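PDB 5NGG: Blr6230 protein from Bradyrhizobium diazoefficiens USDA 110, which is a subclass B3 metallo-beta-lactamase that binds zinc and probably uses it to hydrolyse the amide bond of beta-lactam antibiotics. Local coordinates for residues 128-134 and 146-152. Residue numbers count along the deposited sequence, not the author numbering.
Sequences KPLLEGG and AFPAVKV
Three hydrogen bonds from backbone amides of the extended segment 146-152 hold it along the short helix 128-133. Val152 N meets Glu132 OE2 at 2.9 Å, Val150 N meets Leu131 O at 3.0 Å, and Phe147 N meets Gly134 O at 3.1 Å, the first two nearly linear (177° and 170°), the third more bent (160°). Glu132, chi1 m and chi2 t, thus swings its carboxylate back to the segment although its CA-to-CB bond points away. Water extends the polar edge: one molecule joins Lys128 NZ to Val152 O (2.9 and 3.1 Å), another Glu132 OE2 to Val152 O (2.7 and 2.9 Å). The two segments run roughly antiparallel, with CA atoms 6.4 Å apart at Lys128 and Val152 and 4.3 Å at Gly134 and Ala149. Gly134 leaves the helix with positive phi (69/38), its N still hydrogen-bonded to Leu130 O at 2.8 Å; a CB here would clash with Phe147 O. In the alpha-beta/beta-alpha fold of metallo-beta-lactamases, this helix follows strand 120-124, and the loop containing 146-152 returns the chain to edge strand 154-156 of the same sheet. Phe147, chi1 p and chi2 90°, lays its ring over the helix end: Gly134 CA sits 3.7 Å from the ring centroid in a CH-pi contact. Leu131 (m, t) reaches Val152 CG2 with CD1 at 3.6 Å, while its CB lies 4.2 Å from Val150 CG1. Farther out, Phe110 touches Leu131 and Val150, and Leu121 touches Val150 and Val152. Leu130 lies about 5 Å, side chain to side chain, from the zinc ligand His103.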
ATOM      1  N   LYS A 128      -0.641  14.088  -3.199  1.00 11.52           N
ATOM      2  CA  LYS A 128      -1.835  14.888  -2.977  1.00 12.13           C
ATOM      3  C   LYS A 128      -2.543  15.289  -4.298  1.00 12.77           C
ATOM      4  O   LYS A 128      -3.775  15.154  -4.401  1.00 12.33           O
ATOM      5  CB  LYS A 128      -1.509  16.102  -2.110  1.00 14.36           C
ATOM      6  CG  LYS A 128      -2.691  17.012  -1.827  1.00 14.03           C
ATOM      7  CD  LYS A 128      -2.355  18.096  -0.812  1.00 18.53           C
ATOM      8  CE  LYS A 128      -3.468  19.124  -0.632  1.00 20.10           C
ATOM      9  NZ  LYS A 128      -3.040  20.233   0.257  0.80 27.72           N
ATOM     10  N   PRO A 129      -1.803  15.727  -5.332  1.00 13.05           N
ATOM     11  CA  PRO A 129      -2.532  16.097  -6.561  1.00 12.97           C
ATOM     12  C   PRO A 129      -3.250  14.924  -7.226  1.00 11.53           C
ATOM     13  O   PRO A 129      -4.307  15.103  -7.829  1.00 11.97           O
ATOM     14  CB  PRO A 129      -1.444  16.653  -7.489  1.00 14.77           C
ATOM     15  CG  PRO A 129      -0.308  17.003  -6.602  1.00 17.67           C
ATOM     16  CD  PRO A 129      -0.379  16.111  -5.402  1.00 15.55           C
ATOM     17  N   LEU A 130      -2.665  13.728  -7.100  1.00 10.15           N
ATOM     18  CA  LEU A 130      -3.259  12.502  -7.663  0.70 10.34           C
ATOM     19  C   LEU A 130      -4.547  12.144  -6.929  1.00  9.16           C
ATOM     20  O   LEU A 130      -5.574  11.835  -7.536  1.00  9.76           O
ATOM     21  CB  LEU A 130      -2.277  11.332  -7.569  0.70 10.65           C
ATOM     22  CG  LEU A 130      -1.139  11.216  -8.581  0.70 11.23           C
ATOM     23  CD1 LEU A 130      -0.218  12.419  -8.591  0.70 11.98           C
ATOM     24  CD2 LEU A 130      -0.347   9.947  -8.278  0.70 11.45           C
ATOM     25  N   LEU A 131      -4.491  12.159  -5.598  1.00  8.39           N
ATOM     26  CA  LEU A 131      -5.669  11.869  -4.775  1.00  8.47           C
ATOM     27  C   LEU A 131      -6.781  12.880  -5.021  1.00  8.77           C
ATOM     28  O   LEU A 131      -7.952  12.497  -5.134  1.00  9.30           O
ATOM     29  CB  LEU A 131      -5.280  11.858  -3.296  1.00  8.93           C
ATOM     30  CG  LEU A 131      -4.389  10.672  -2.913  1.00  9.10           C
ATOM     31  CD1 LEU A 131      -3.677  10.925  -1.593  1.00 10.60           C
ATOM     32  CD2 LEU A 131      -5.214   9.412  -2.823  1.00 10.04           C
ATOM     33  N   GLU A 132      -6.408  14.152  -5.063  1.00  9.40           N
ATOM     34  CA  GLU A 132      -7.388  15.221  -5.185  1.00 10.37           C
ATOM     35  C   GLU A 132      -7.943  15.332  -6.590  1.00  9.34           C
ATOM     36  O   GLU A 132      -9.017  15.901  -6.776  1.00 12.14           O
ATOM     37  CB  GLU A 132      -6.814  16.530  -4.651  1.00 11.31           C
ATOM     38  CG  GLU A 132      -6.508  16.417  -3.157  1.00 12.11           C
ATOM     39  CD  GLU A 132      -6.435  17.707  -2.377  1.00 14.17           C
ATOM     40  OE1 GLU A 132      -6.339  18.790  -2.982  1.00 18.65           O
ATOM     41  OE2 GLU A 132      -6.422  17.594  -1.137  1.00 16.20           O
ATOM     42  N   GLY A 133      -7.245  14.797  -7.583  1.00  9.71           N
ATOM     43  CA  GLY A 133      -7.730  14.790  -8.961  1.00 10.98           C
ATOM     44  C   GLY A 133      -8.378  13.486  -9.393  1.00 10.58           C
ATOM     45  O   GLY A 133      -9.130  13.471 -10.349  1.00 12.97           O
ATOM     46  N   GLY A 134      -8.057  12.385  -8.721  1.00  9.36           N
ATOM     47  CA  GLY A 134      -8.610  11.076  -9.086  1.00  9.68           C
ATOM     48  C   GLY A 134      -8.111  10.530 -10.417  1.00  9.61           C
ATOM     49  O   GLY A 134      -8.886   9.906 -11.150  1.00 11.76           O
ATOM     50  N   ALA A 146      -9.032   6.029 -13.399  1.00  9.75           N
ATOM     51  CA  ALA A 146      -9.567   7.064 -12.532  1.00  9.81           C
ATOM     52  C   ALA A 146     -10.210   6.474 -11.284  1.00  9.18           C
ATOM     53  O   ALA A 146     -10.557   5.298 -11.216  1.00 10.72           O
ATOM     54  CB  ALA A 146     -10.576   7.896 -13.307  1.00 12.42           C
ATOM     55  N   PHE A 147     -10.361   7.325 -10.279  1.00  8.52           N
ATOM     56  CA  PHE A 147     -11.043   6.941  -9.032  1.00  7.91           C
ATOM     57  C   PHE A 147     -11.732   8.150  -8.431  1.00  7.93           C
ATOM     58  O   PHE A 147     -11.414   9.271  -8.810  1.00  8.29           O
ATOM     59  CB  PHE A 147     -10.060   6.299  -8.043  1.00  8.33           C
ATOM     60  CG  PHE A 147      -8.904   7.173  -7.663  1.00  7.51           C
ATOM     61  CD1 PHE A 147      -8.974   8.043  -6.566  1.00  7.77           C
ATOM     62  CD2 PHE A 147      -7.714   7.111  -8.382  1.00  7.74           C
ATOM     63  CE1 PHE A 147      -7.894   8.826  -6.217  1.00  8.15           C
ATOM     64  CE2 PHE A 147      -6.623   7.879  -8.028  1.00  8.92           C
ATOM     65  CZ  PHE A 147      -6.712   8.747  -6.935  1.00  9.22           C
ATOM     66  N   PRO A 148     -12.635   7.948  -7.471  1.00  8.08           N
ATOM     67  CA  PRO A 148     -13.336   9.126  -6.908  1.00  8.05           C
ATOM     68  C   PRO A 148     -12.385  10.026  -6.124  1.00  7.81           C
ATOM     69  O   PRO A 148     -11.712   9.582  -5.210  1.00  8.22           O
ATOM     70  CB  PRO A 148     -14.417   8.501  -6.020  1.00  8.86           C
ATOM     71  CG  PRO A 148     -14.633   7.134  -6.587  1.00  9.59           C
ATOM     72  CD  PRO A 148     -13.257   6.692  -7.013  1.00  9.11           C
ATOM     73  N   ALA A 149     -12.324  11.290  -6.526  1.00  8.12           N
ATOM     74  CA  ALA A 149     -11.368  12.243  -5.958  1.00  8.98           C
ATOM     75  C   ALA A 149     -11.655  12.460  -4.477  1.00  8.51           C
ATOM     76  O   ALA A 149     -12.809  12.474  -4.034  1.00  9.57           O
ATOM     77  CB  ALA A 149     -11.403  13.561  -6.728  1.00 11.42           C
ATOM     78  N   VAL A 150     -10.584  12.651  -3.717  1.00  9.33           N
ATOM     79  CA  VAL A 150     -10.693  12.787  -2.269  1.00  9.75           C
ATOM     80  C   VAL A 150      -9.696  13.826  -1.772  1.00 11.34           C
ATOM     81  O   VAL A 150      -8.539  13.863  -2.246  1.00 11.92           O
ATOM     82  CB  VAL A 150     -10.475  11.383  -1.606  1.00 10.82           C
ATOM     83  CG1 VAL A 150      -9.102  10.791  -1.924  1.00 11.16           C
ATOM     84  CG2 VAL A 150     -10.777  11.402  -0.126  1.00 11.56           C
ATOM     85  N   LYS A 151     -10.128  14.634  -0.803  1.00 11.66           N
ATOM     86  CA  LYS A 151      -9.264  15.655  -0.222  0.60 14.73           C
ATOM     87  C   LYS A 151      -8.324  15.064   0.824  1.00 11.94           C
ATOM     88  O   LYS A 151      -8.712  14.199   1.622  1.00 12.92           O
ATOM     89  CB  LYS A 151     -10.102  16.777   0.377  0.60 15.44           C
ATOM     90  CG  LYS A 151     -10.892  17.500  -0.698  0.60 16.13           C
ATOM     91  CD  LYS A 151     -11.595  18.736  -0.184  0.60 16.99           C
ATOM     92  CE  LYS A 151     -11.999  19.632  -1.342  0.60 17.28           C
ATOM     93  NZ  LYS A 151     -10.857  20.432  -1.869  0.60 17.44           N
ATOM     94  N   VAL A 152      -7.085  15.547   0.808  1.00 12.52           N
ATOM     95  CA  VAL A 152      -6.081  15.117   1.756  1.00 11.98           C
ATOM     96  C   VAL A 152      -6.111  16.099   2.928  1.00 12.12           C
ATOM     97  O   VAL A 152      -5.953  17.316   2.749  1.00 14.81           O
ATOM     98  CB  VAL A 152      -4.688  15.077   1.099  1.00 13.03           C
ATOM     99  CG1 VAL A 152      -3.600  14.793   2.128  1.00 13.35           C
ATOM    100  CG2 VAL A 152      -4.659  14.044  -0.019  1.00 14.16           C
TER
HETATM  101  O   HOH W   1      -3.145  18.641   2.726  1.00 37.98           O
HETATM  102  O   HOH W   2      -9.146  19.008  -3.729  1.00 25.92           O
HETATM  103  O   HOH W   3      -6.900  19.362   0.880  1.00 29.58           O